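Local coordinates for protein effector EagT6 (Pseudomonas aeruginosa, PDB 1TU1) that plays an essential role in delivering the toxin Tse6 to target cells, specifically in loading Tse6 onto VgrG1a, at residues A[34-39]-A[122-127]; A[72-77]-A[90-95]; A[98-103]-A[117-122]. All blocks are in the same frame, centred on the assembly; numbering follows the deposited sequence.

Contact 1: residues A[34-39]-A[122-127]; sequences PAREAS and PADLPH
Asp124 is the first residue of 122-127 to meet the segment 34-39, and it does so through its carboxylate. Its CG stands anti to its own carbonyl carbon, which carries OD2 to the backbone of Arg36: Arg36 N donates to Asp124 OD2 at 2.8 Å, with an N-H...O angle of 155°. The N-H arrives from above the carboxylate plane, 56° out of it. The other oxygen, Asp124 OD1, lies against Ala35 CA at 3.4 Å, so the acid spans the Ala35-Arg36 step of the loop. Arg36 contributes its backbone and the start of its side chain; CB packs on Asp124 OD2, but the chain bends at chi2 and its guanidinium leads away, with Arg36 NE 5.7 Å from Asp124 OD2.

One turn further on, His127 closes the contact. Its CG is anti to the backbone N, and one ring face receives the methyl of Ala35, whose CB lies 3.9 Å from the centroid of the His127 ring and 21° off its normal, a CH-pi contact. Beyond the two segments, Arg36 O is bonded by His128 NE2, and Asp124 N by Thr121 OG1. A carboxylate accepting a loop N-H, beside a CH-pi contact, thus joins the loop leading into strand 38-45 to the place where the chain passes from strand 113-120 into helix 125-137, within the DcrB family fold.

Contact 2: residues A[72-77]-A[90-95]; sequences KLHKRW and DYQWQR
Strands 72-77 and 90-95 run antiparallel, their axes 172° apart, and nearly every bond between them is backbone to backbone. Lys72 and Gln92 form a hydrogen-bonded pair with both N-H groups used: Lys72 N donates to Gln92 O at 2.9 Å and Gln92 N to Lys72 O at 3.0 Å. Leu73 faces Tyr91 as a non-hydrogen-bonded pair, and beyond it the register slips by one residue. There Asp90 O accepts twice, from His74 N at 2.8 Å with a bent N-H...O angle of 134°, and from Lys75 N at 3.2 Å, where the bond is straighter and falls on a lone pair. Asp90 N answers to Lys75 O at 2.8 Å, nearly along the C=O axis. Two residues opposite one make this a classic beta bulge, and His74 supplies the extra residue.

The buried carboxylate of Asp90 is held at both oxygens. Trp77 NE1 reaches Asp90 OD2 at 3.2 Å from above the carboxylate plane, the indole and carboxylate planes standing 72° apart; Asp90 OD1 takes a salt bridge from Arg103 on the adjacent strand. Beside the bulge, the His74 ring brings CE1 to 3.1 Å from Gln92 OE1, an edge contact and not a hydrogen bond. Tyr91 OH finds its partner in Gln104. With an indole N-H and an arginine both directed at it, Asp90 is probably kept ionised despite its burial, its charge met by Arg103.

Contact 3: residues A[98-103]-A[117-122]; sequences RDLMLR and TLTTTP
Strands 98-103 and 117-120 pair antiparallel at 161°, the hydrogen-bonded pairs Met101-Thr120 (Met101 N to Thr120 O 2.8 Å, from above the carbonyl plane; Thr120 N to Met101 O 2.9 Å, nearly along the C=O axis) and Arg103-Leu118 (Leu118 N to Arg103 O almost straight, 174° at the hydrogen) standing on either side of the non-hydrogen-bonded pair Leu102-Thr119, where Leu102 CA adds a CA-H...O contact to Leu118 O at 3.2 Å.

On one face of the sheet the Leu102 and Thr119 side chains run alongside each other in one direction, and Leu102 CD1 rests on Thr119 CG2 at 3.8 Å. The other branch, Leu102 CD2, meets Thr117 CG2, while Leu100 CD1 also touches Thr119 CG2, so that threonine methyl is shared by two leucines. On the other face, Thr120 CG2 occupies the crowded position between N and the carbonyl carbon and packs against Met101 CB at 4.0 Å. Past the end of the paired strand, Pro122 CD abuts Asp99 O at 3.5 Å.

Arg103 bends at chi3 (74°) and sends its guanidinium beyond the strand pair, to a salt bridge with Glu129 of helix 125-137; Asp90 is its second acidic partner. Thr117 and Thr119 therefore pack through their methyls on leucine, and Thr120 on Met101, while the buried arginine is balanced by two acids, a charge network that would tie sheet to helix and lower the cost of burying it.

All three contacts draw on one six-stranded antiparallel sheet. Contact 2 joins an outermost strand, 72-81, to 84-95; contact 3 joins 98-107 to 113-120. Their centres lie about 8 Å apart, with Tyr91 O and Leu102 N, 2.7 Å apart and probably hydrogen-bonded, spanning 84-95 and 98-107. The two hairpins follow in series, and contact 1 brackets both along the chain, meeting contact 3 at Pro122, where the chain leaves the sheet for helix 125-137. Its centre is about 8 Å from that of contact 3 and about 16 Å from that of contact 2. Leu125 lies against Met101 and Arg103, so the helix packs on that face of contact 3.

Contact 1: residues A[34-39]-A[122-127]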
loop_
_atom_site.group_PDB
_atom_site.type_symbol
_atom_site.label_atom_id
_atom_site.label_comp_id
_atom_site.label_asym_id
_atom_site.label_seq_id
_atom_site.Cartn_x
_atom_site.Cartn_y
_atom_site.Cartn_z
ATOM N N PRO A 34 16.245 -14.290 19.574
ATOM C CA PRO A 34 17.321 -13.508 18.959
ATOM C C PRO A 34 17.011 -13.062 17.512
ATOM O O PRO A 34 17.734 -12.230 16.976
ATOM C CB PRO A 34 18.489 -14.491 18.960
ATOM C CG PRO A 34 17.827 -15.833 18.759
ATOM C CD PRO A 34 16.458 -15.738 19.397
ATOM N N ALA A 35 15.979 -13.628 16.891
ATOM C CA ALA A 35 15.558 -13.193 15.557
ATOM C C ALA A 35 14.826 -11.857 15.643
ATOM O O ALA A 35 13.900 -11.709 16.414
ATOM C CB ALA A 35 14.668 -14.245 14.901
ATOM N N ARG A 36 15.252 -10.896 14.838
ATOM C CA ARG A 36 14.573 -9.608 14.765
ATOM C C ARG A 36 13.330 -9.657 13.855
ATOM O O ARG A 36 13.092 -10.625 13.121
ATOM C CB ARG A 36 15.521 -8.509 14.273
ATOM C CG ARG A 36 16.872 -8.438 14.985
ATOM C CD ARG A 36 16.801 -8.299 16.502
ATOM N NE ARG A 36 18.093 -7.901 17.077
ATOM C CZ ARG A 36 18.346 -7.804 18.384
ATOM N NH1 ARG A 36 17.402 -8.052 19.284
ATOM N NH2 ARG A 36 19.554 -7.438 18.793
ATOM N N GLU A 37 12.524 -8.610 13.957
ATOM C CA GLU A 37 11.342 -8.464 13.131
ATOM C C GLU A 37 11.756 -8.411 11.666
ATOM O O GLU A 37 12.692 -7.741 11.319
ATOM C CB GLU A 37 10.617 -7.168 13.499
ATOM C CG GLU A 37 9.240 -7.013 12.898
ATOM C CD GLU A 37 8.469 -5.854 13.514
ATOM O OE1 GLU A 37 8.683 -4.727 13.068
ATOM O OE2 GLU A 37 7.641 -6.080 14.417
ATOM N N ALA A 38 11.047 -9.141 10.827
ATOM C CA ALA A 38 11.224 -9.073 9.363
ATOM C C ALA A 38 10.032 -8.374 8.715
ATOM O O ALA A 38 9.025 -8.117 9.360
ATOM C CB ALA A 38 11.330 -10.478 8.813
ATOM N N SER A 39 10.160 -8.060 7.430
ATOM C CA SER A 39 9.047 -7.480 6.687
ATOM C C SER A 39 8.716 -8.321 5.462
ATOM O O SER A 39 9.612 -8.897 4.832
ATOM C CB SER A 39 9.329 -6.041 6.302
ATOM O OG SER A 39 10.341 -5.902 5.338
ATOM N N PRO A 122 20.739 -12.305 7.023
ATOM C CA PRO A 122 21.145 -13.702 6.807
ATOM C C PRO A 122 20.949 -14.574 8.046
ATOM O O PRO A 122 20.421 -15.683 7.937
ATOM C CB PRO A 122 22.610 -13.584 6.395
ATOM C CG PRO A 122 22.745 -12.195 5.866
ATOM C CD PRO A 122 21.798 -11.350 6.650
ATOM N N ALA A 123 21.293 -14.052 9.221
ATOM C CA ALA A 123 21.115 -14.789 10.477
ATOM C C ALA A 123 19.660 -15.136 10.778
ATOM O O ALA A 123 19.378 -16.173 11.378
ATOM C CB ALA A 123 21.731 -14.004 11.658
ATOM N N ASP A 124 18.732 -14.269 10.385
ATOM C CA ASP A 124 17.319 -14.472 10.728
ATOM C C ASP A 124 16.503 -15.188 9.649
ATOM O O ASP A 124 15.360 -15.549 9.894
ATOM C CB ASP A 124 16.651 -13.126 11.064
ATOM C CG ASP A 124 17.173 -12.525 12.362
ATOM O OD1 ASP A 124 17.869 -13.247 13.124
ATOM O OD2 ASP A 124 16.940 -11.344 12.693
ATOM N N LEU A 125 17.063 -15.376 8.459
ATOM C CA LEU A 125 16.291 -16.006 7.388
ATOM C C LEU A 125 15.699 -17.361 7.803
ATOM O O LEU A 125 14.503 -17.596 7.611
ATOM C CB LEU A 125 17.092 -16.111 6.090
ATOM C CG LEU A 125 16.357 -16.847 4.961
ATOM C CD1 LEU A 125 15.023 -16.159 4.621
ATOM C CD2 LEU A 125 17.214 -16.969 3.719
ATOM N N PRO A 126 16.496 -18.256 8.391
ATOM C CA PRO A 126 15.969 -19.582 8.761
ATOM C C PRO A 126 14.806 -19.527 9.731
ATOM O O PRO A 126 13.953 -20.405 9.710
ATOM C CB PRO A 126 17.185 -20.279 9.408
ATOM C CG PRO A 126 18.343 -19.586 8.837
ATOM C CD PRO A 126 17.929 -18.135 8.714
ATOM N N HIS A 127 14.769 -18.519 10.591
ATOM C CA HIS A 127 13.679 -18.406 11.546
ATOM C C HIS A 127 12.367 -17.987 10.869
ATOM O O HIS A 127 11.292 -18.483 11.200
ATOM C CB HIS A 127 14.033 -17.402 12.642
ATOM C CG HIS A 127 12.902 -17.150 13.574
ATOM N ND1 HIS A 127 11.910 -16.234 13.301
ATOM C CD2 HIS A 127 12.556 -17.745 14.736
ATOM C CE1 HIS A 127 11.015 -16.257 14.270
ATOM N NE2 HIS A 127 11.382 -17.169 15.153
#

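Contact 2: residues A[72-77]-A[90-95]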
loop_
_atom_site.group_PDB
_atom_site.type_symbol
_atom_site.label_atom_id
_atom_site.label_comp_id
_atom_site.label_asym_id
_atom_site.label_seq_id
_atom_site.Cartn_x
_atom_site.Cartn_y
_atom_site.Cartn_z
ATOM N N LYS A 72 24.568 -9.884 -4.300
ATOM C CA LYS A 72 24.981 -11.252 -4.560
ATOM C C LYS A 72 23.776 -12.190 -4.646
ATOM O O LYS A 72 23.020 -12.353 -3.682
ATOM C CB LYS A 72 25.941 -11.723 -3.472
ATOM C CG LYS A 72 26.639 -13.056 -3.754
ATOM C CD LYS A 72 27.602 -13.391 -2.603
ATOM C CE LYS A 72 28.695 -14.383 -3.004
ATOM N NZ LYS A 72 29.757 -14.480 -1.943
ATOM N N LEU A 73 23.609 -12.821 -5.806
ATOM C CA LEU A 73 22.502 -13.751 -6.023
ATOM C C LEU A 73 22.818 -15.114 -5.431
ATOM O O LEU A 73 23.755 -15.765 -5.870
ATOM C CB LEU A 73 22.196 -13.897 -7.529
ATOM C CG LEU A 73 21.097 -14.913 -7.875
ATOM C CD1 LEU A 73 19.716 -14.378 -7.482
ATOM C CD2 LEU A 73 21.116 -15.297 -9.354
ATOM N N HIS A 74 22.034 -15.555 -4.452
ATOM C CA HIS A 74 22.161 -16.917 -3.941
ATOM C C HIS A 74 21.540 -17.917 -4.907
ATOM O O HIS A 74 22.207 -18.864 -5.323
ATOM C CB HIS A 74 21.489 -17.094 -2.578
ATOM C CG HIS A 74 22.180 -16.381 -1.455
ATOM N ND1 HIS A 74 22.900 -15.219 -1.639
ATOM C CD2 HIS A 74 22.226 -16.646 -0.126
ATOM C CE1 HIS A 74 23.375 -14.809 -0.475
ATOM N NE2 HIS A 74 22.978 -15.655 0.459
ATOM N N LYS A 75 20.263 -17.713 -5.249
ATOM C CA LYS A 75 19.530 -18.680 -6.059
ATOM C C LYS A 75 18.318 -18.079 -6.791
ATOM O O LYS A 75 17.560 -17.277 -6.221
ATOM C CB LYS A 75 19.059 -19.857 -5.199
ATOM C CG LYS A 75 18.613 -21.047 -6.038
ATOM C CD LYS A 75 18.341 -22.288 -5.217
ATOM C CE LYS A 75 17.677 -23.364 -6.064
ATOM N NZ LYS A 75 17.105 -24.458 -5.240
ATOM N N ARG A 76 18.142 -18.518 -8.039
ATOM C CA ARG A 76 16.987 -18.170 -8.848
ATOM C C ARG A 76 16.145 -19.408 -9.115
ATOM O O ARG A 76 16.671 -20.489 -9.398
ATOM C CB ARG A 76 17.430 -17.535 -10.152
ATOM C CG ARG A 76 16.325 -17.460 -11.179
ATOM C CD ARG A 76 16.698 -16.763 -12.434
ATOM N NE ARG A 76 15.593 -16.878 -13.371
ATOM C CZ ARG A 76 15.377 -16.054 -14.378
ATOM N NH1 ARG A 76 16.218 -15.066 -14.647
ATOM N NH2 ARG A 76 14.321 -16.249 -15.158
ATOM N N TRP A 77 14.830 -19.255 -9.001
ATOM C CA TRP A 77 13.896 -20.345 -9.215
ATOM C C TRP A 77 12.790 -19.868 -10.156
ATOM O O TRP A 77 12.109 -18.880 -9.862
ATOM C CB TRP A 77 13.222 -20.805 -7.927
ATOM C CG TRP A 77 14.027 -20.843 -6.657
ATOM C CD1 TRP A 77 14.781 -19.839 -6.104
ATOM C CD2 TRP A 77 14.087 -21.938 -5.735
ATOM N NE1 TRP A 77 15.331 -20.258 -4.919
ATOM C CE2 TRP A 77 14.915 -21.541 -4.661
ATOM C CE3 TRP A 77 13.528 -23.226 -5.713
ATOM C CZ2 TRP A 77 15.206 -22.385 -3.578
ATOM C CZ3 TRP A 77 13.813 -24.065 -4.635
ATOM C CH2 TRP A 77 14.649 -23.635 -3.579
ATOM N N ASP A 90 16.504 -15.293 -4.483
ATOM C CA ASP A 90 17.110 -15.169 -3.162
ATOM C C ASP A 90 18.416 -14.457 -3.323
ATOM O O ASP A 90 19.308 -14.927 -4.033
ATOM C CB ASP A 90 17.344 -16.530 -2.540
ATOM C CG ASP A 90 16.066 -17.254 -2.274
ATOM O OD1 ASP A 90 15.031 -16.572 -2.072
ATOM O OD2 ASP A 90 15.969 -18.494 -2.265
ATOM N N TYR A 91 18.523 -13.284 -2.710
ATOM C CA TYR A 91 19.739 -12.507 -2.805
ATOM C C TYR A 91 20.015 -11.668 -1.571
ATOM O O TYR A 91 19.134 -11.456 -0.739
ATOM C CB TYR A 91 19.738 -11.641 -4.046
ATOM C CG TYR A 91 18.701 -10.521 -4.153
ATOM C CD1 TYR A 91 19.016 -9.209 -3.778
ATOM C CD2 TYR A 91 17.452 -10.750 -4.740
ATOM C CE1 TYR A 91 18.104 -8.179 -3.923
ATOM C CE2 TYR A 91 16.528 -9.731 -4.893
ATOM C CZ TYR A 91 16.849 -8.449 -4.490
ATOM O OH TYR A 91 15.938 -7.430 -4.653
ATOM N N GLN A 92 21.260 -11.212 -1.476
ATOM C CA GLN A 92 21.674 -10.296 -0.435
ATOM C C GLN A 92 22.252 -9.054 -1.068
ATOM O O GLN A 92 22.699 -9.076 -2.235
ATOM C CB GLN A 92 22.664 -10.966 0.539
ATOM C CG GLN A 92 24.115 -11.169 0.035
ATOM C CD GLN A 92 25.045 -11.773 1.124
ATOM O OE1 GLN A 92 24.887 -12.938 1.527
ATOM N NE2 GLN A 92 26.000 -10.972 1.600
ATOM N N TRP A 93 22.188 -7.956 -0.324
ATOM C CA TRP A 93 22.956 -6.769 -0.646
ATOM C C TRP A 93 23.313 -5.996 0.641
ATOM O O TRP A 93 22.857 -6.344 1.735
ATOM C CB TRP A 93 22.231 -5.871 -1.651
ATOM C CG TRP A 93 20.952 -5.267 -1.155
ATOM C CD1 TRP A 93 19.791 -5.934 -0.850
ATOM C CD2 TRP A 93 20.686 -3.880 -0.916
ATOM N NE1 TRP A 93 18.825 -5.043 -0.444
ATOM C CE2 TRP A 93 19.345 -3.777 -0.473
ATOM C CE3 TRP A 93 21.444 -2.709 -1.014
ATOM C CZ2 TRP A 93 18.758 -2.565 -0.136
ATOM C CZ3 TRP A 93 20.843 -1.491 -0.681
ATOM C CH2 TRP A 93 19.514 -1.439 -0.253
ATOM N N GLN A 94 24.129 -4.961 0.487
ATOM C CA GLN A 94 24.647 -4.202 1.617
ATOM C C GLN A 94 23.987 -2.840 1.661
ATOM O O GLN A 94 24.315 -1.946 0.881
ATOM C CB GLN A 94 26.174 -4.035 1.524
ATOM C CG GLN A 94 26.800 -3.267 2.711
ATOM C CD GLN A 94 28.285 -2.956 2.496
ATOM O OE1 GLN A 94 28.638 -1.908 1.920
ATOM N NE2 GLN A 94 29.150 -3.866 2.945
ATOM N N ARG A 95 23.064 -2.699 2.606
ATOM C CA ARG A 95 22.276 -1.498 2.777
ATOM C C ARG A 95 22.871 -0.701 3.930
ATOM O O ARG A 95 22.912 -1.179 5.052
ATOM C CB ARG A 95 20.836 -1.902 3.103
ATOM C CG ARG A 95 19.840 -0.753 3.164
ATOM C CD ARG A 95 18.477 -1.258 3.516
ATOM N NE ARG A 95 17.459 -0.257 3.815
ATOM C CZ ARG A 95 17.340 0.378 4.980
ATOM N NH1 ARG A 95 18.227 0.194 5.946
ATOM N NH2 ARG A 95 16.316 1.194 5.167
#

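Contact 3: residues A[98-103]-A[117-122]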
loop_
_atom_site.group_PDB
_atom_site.type_symbol
_atom_site.label_atom_id
_atom_site.label_comp_id
_atom_site.label_asym_id
_atom_site.label_seq_id
_atom_site.Cartn_x
_atom_site.Cartn_y
_atom_site.Cartn_z
ATOM N N ARG A 98 25.335 -2.729 6.068
ATOM C CA ARG A 98 25.059 -4.043 6.620
ATOM C C ARG A 98 24.264 -4.917 5.666
ATOM O O ARG A 98 23.502 -4.429 4.823
ATOM C CB ARG A 98 24.344 -3.922 7.946
ATOM C CG ARG A 98 22.935 -3.424 7.841
ATOM C CD ARG A 98 22.198 -3.424 9.161
ATOM N NE ARG A 98 20.768 -3.682 8.970
ATOM C CZ ARG A 98 20.042 -4.530 9.691
ATOM N NH1 ARG A 98 20.575 -5.247 10.676
ATOM N NH2 ARG A 98 18.753 -4.669 9.418
ATOM N N ASP A 99 24.411 -6.223 5.834
ATOM C CA ASP A 99 23.864 -7.146 4.860
ATOM C C ASP A 99 22.439 -7.561 5.182
ATOM O O ASP A 99 22.107 -7.895 6.326
ATOM C CB ASP A 99 24.762 -8.364 4.717
ATOM C CG ASP A 99 26.143 -8.007 4.184
ATOM O OD1 ASP A 99 26.296 -7.017 3.414
ATOM O OD2 ASP A 99 27.138 -8.676 4.501
ATOM N N LEU A 100 21.607 -7.524 4.149
ATOM C CA LEU A 100 20.222 -7.946 4.219
ATOM C C LEU A 100 19.998 -9.119 3.287
ATOM O O LEU A 100 20.563 -9.155 2.197
ATOM C CB LEU A 100 19.327 -6.809 3.758
ATOM C CG LEU A 100 19.228 -5.571 4.642
ATOM C CD1 LEU A 100 18.165 -4.708 4.035
ATOM C CD2 LEU A 100 18.895 -5.926 6.076
ATOM N N MET A 101 19.177 -10.065 3.731
ATOM C CA MET A 101 18.751 -11.207 2.944
ATOM C C MET A 101 17.326 -10.984 2.432
ATOM O O MET A 101 16.405 -10.724 3.214
ATOM C CB MET A 101 18.794 -12.459 3.810
ATOM C CG MET A 101 18.710 -13.782 3.072
ATOM S SD MET A 101 19.935 -13.982 1.732
ATOM C CE MET A 101 18.978 -15.134 0.689
ATOM N N LEU A 102 17.159 -11.108 1.116
ATOM C CA LEU A 102 15.870 -10.957 0.451
ATOM C C LEU A 102 15.420 -12.245 -0.232
ATOM O O LEU A 102 16.222 -12.954 -0.849
ATOM C CB LEU A 102 15.971 -9.846 -0.582
ATOM C CG LEU A 102 15.603 -8.458 -0.050
ATOM C CD1 LEU A 102 16.610 -7.954 0.996
ATOM C CD2 LEU A 102 15.518 -7.495 -1.187
ATOM N N ARG A 103 14.138 -12.555 -0.104
ATOM C CA ARG A 103 13.485 -13.554 -0.929
ATOM C C ARG A 103 12.342 -12.833 -1.650
ATOM O O ARG A 103 11.321 -12.487 -1.025
ATOM C CB ARG A 103 12.981 -14.707 -0.080
ATOM C CG ARG A 103 14.081 -15.298 0.841
ATOM C CD ARG A 103 13.838 -16.724 1.261
ATOM N NE ARG A 103 14.076 -17.676 0.186
ATOM C CZ ARG A 103 13.908 -18.991 0.302
ATOM N NH1 ARG A 103 13.456 -19.521 1.426
ATOM N NH2 ARG A 103 14.141 -19.790 -0.731
ATOM N N THR A 117 8.179 -9.475 -1.297
ATOM C CA THR A 117 9.550 -9.353 -0.868
ATOM C C THR A 117 9.615 -9.635 0.631
ATOM O O THR A 117 8.984 -8.924 1.420
ATOM C CB THR A 117 10.086 -7.960 -1.150
ATOM O OG1 THR A 117 9.984 -7.618 -2.546
ATOM C CG2 THR A 117 11.593 -7.888 -0.835
ATOM N N LEU A 118 10.324 -10.690 1.016
ATOM C CA LEU A 118 10.690 -10.907 2.424
ATOM C C LEU A 118 12.061 -10.277 2.643
ATOM O O LEU A 118 13.006 -10.572 1.912
ATOM C CB LEU A 118 10.750 -12.396 2.743
ATOM C CG LEU A 118 11.192 -12.770 4.184
ATOM C CD1 LEU A 118 10.080 -12.489 5.163
ATOM C CD2 LEU A 118 11.567 -14.232 4.238
ATOM N N THR A 119 12.176 -9.421 3.653
ATOM C CA THR A 119 13.424 -8.808 3.987
ATOM C C THR A 119 13.798 -9.160 5.416
ATOM O O THR A 119 13.028 -8.934 6.345
ATOM C CB THR A 119 13.327 -7.308 3.854
ATOM O OG1 THR A 119 12.970 -6.955 2.518
ATOM C CG2 THR A 119 14.700 -6.663 4.069
ATOM N N THR A 120 14.992 -9.706 5.574
ATOM C CA THR A 120 15.504 -10.102 6.882
ATOM C C THR A 120 17.023 -9.982 6.826
ATOM O O THR A 120 17.553 -9.382 5.903
ATOM C CB THR A 120 15.022 -11.517 7.205
ATOM O OG1 THR A 120 15.316 -11.839 8.564
ATOM C CG2 THR A 120 15.787 -12.572 6.392
ATOM N N THR A 121 17.720 -10.487 7.838
ATOM C CA THR A 121 19.184 -10.584 7.788
ATOM C C THR A 121 19.521 -12.028 7.477
ATOM O O THR A 121 18.697 -12.899 7.686
ATOM C CB THR A 121 19.824 -10.235 9.154
ATOM O OG1 THR A 121 19.274 -11.085 10.158
ATOM C CG2 THR A 121 19.462 -8.829 9.604
ATOM N N PRO A 122 20.739 -12.305 7.023
ATOM C CA PRO A 122 21.145 -13.702 6.807
ATOM C C PRO A 122 20.949 -14.574 8.046
ATOM O O PRO A 122 20.421 -15.683 7.937
ATOM C CB PRO A 122 22.610 -13.584 6.395
ATOM C CG PRO A 122 22.745 -12.195 5.866
ATOM C CD PRO A 122 21.798 -11.350 6.650
#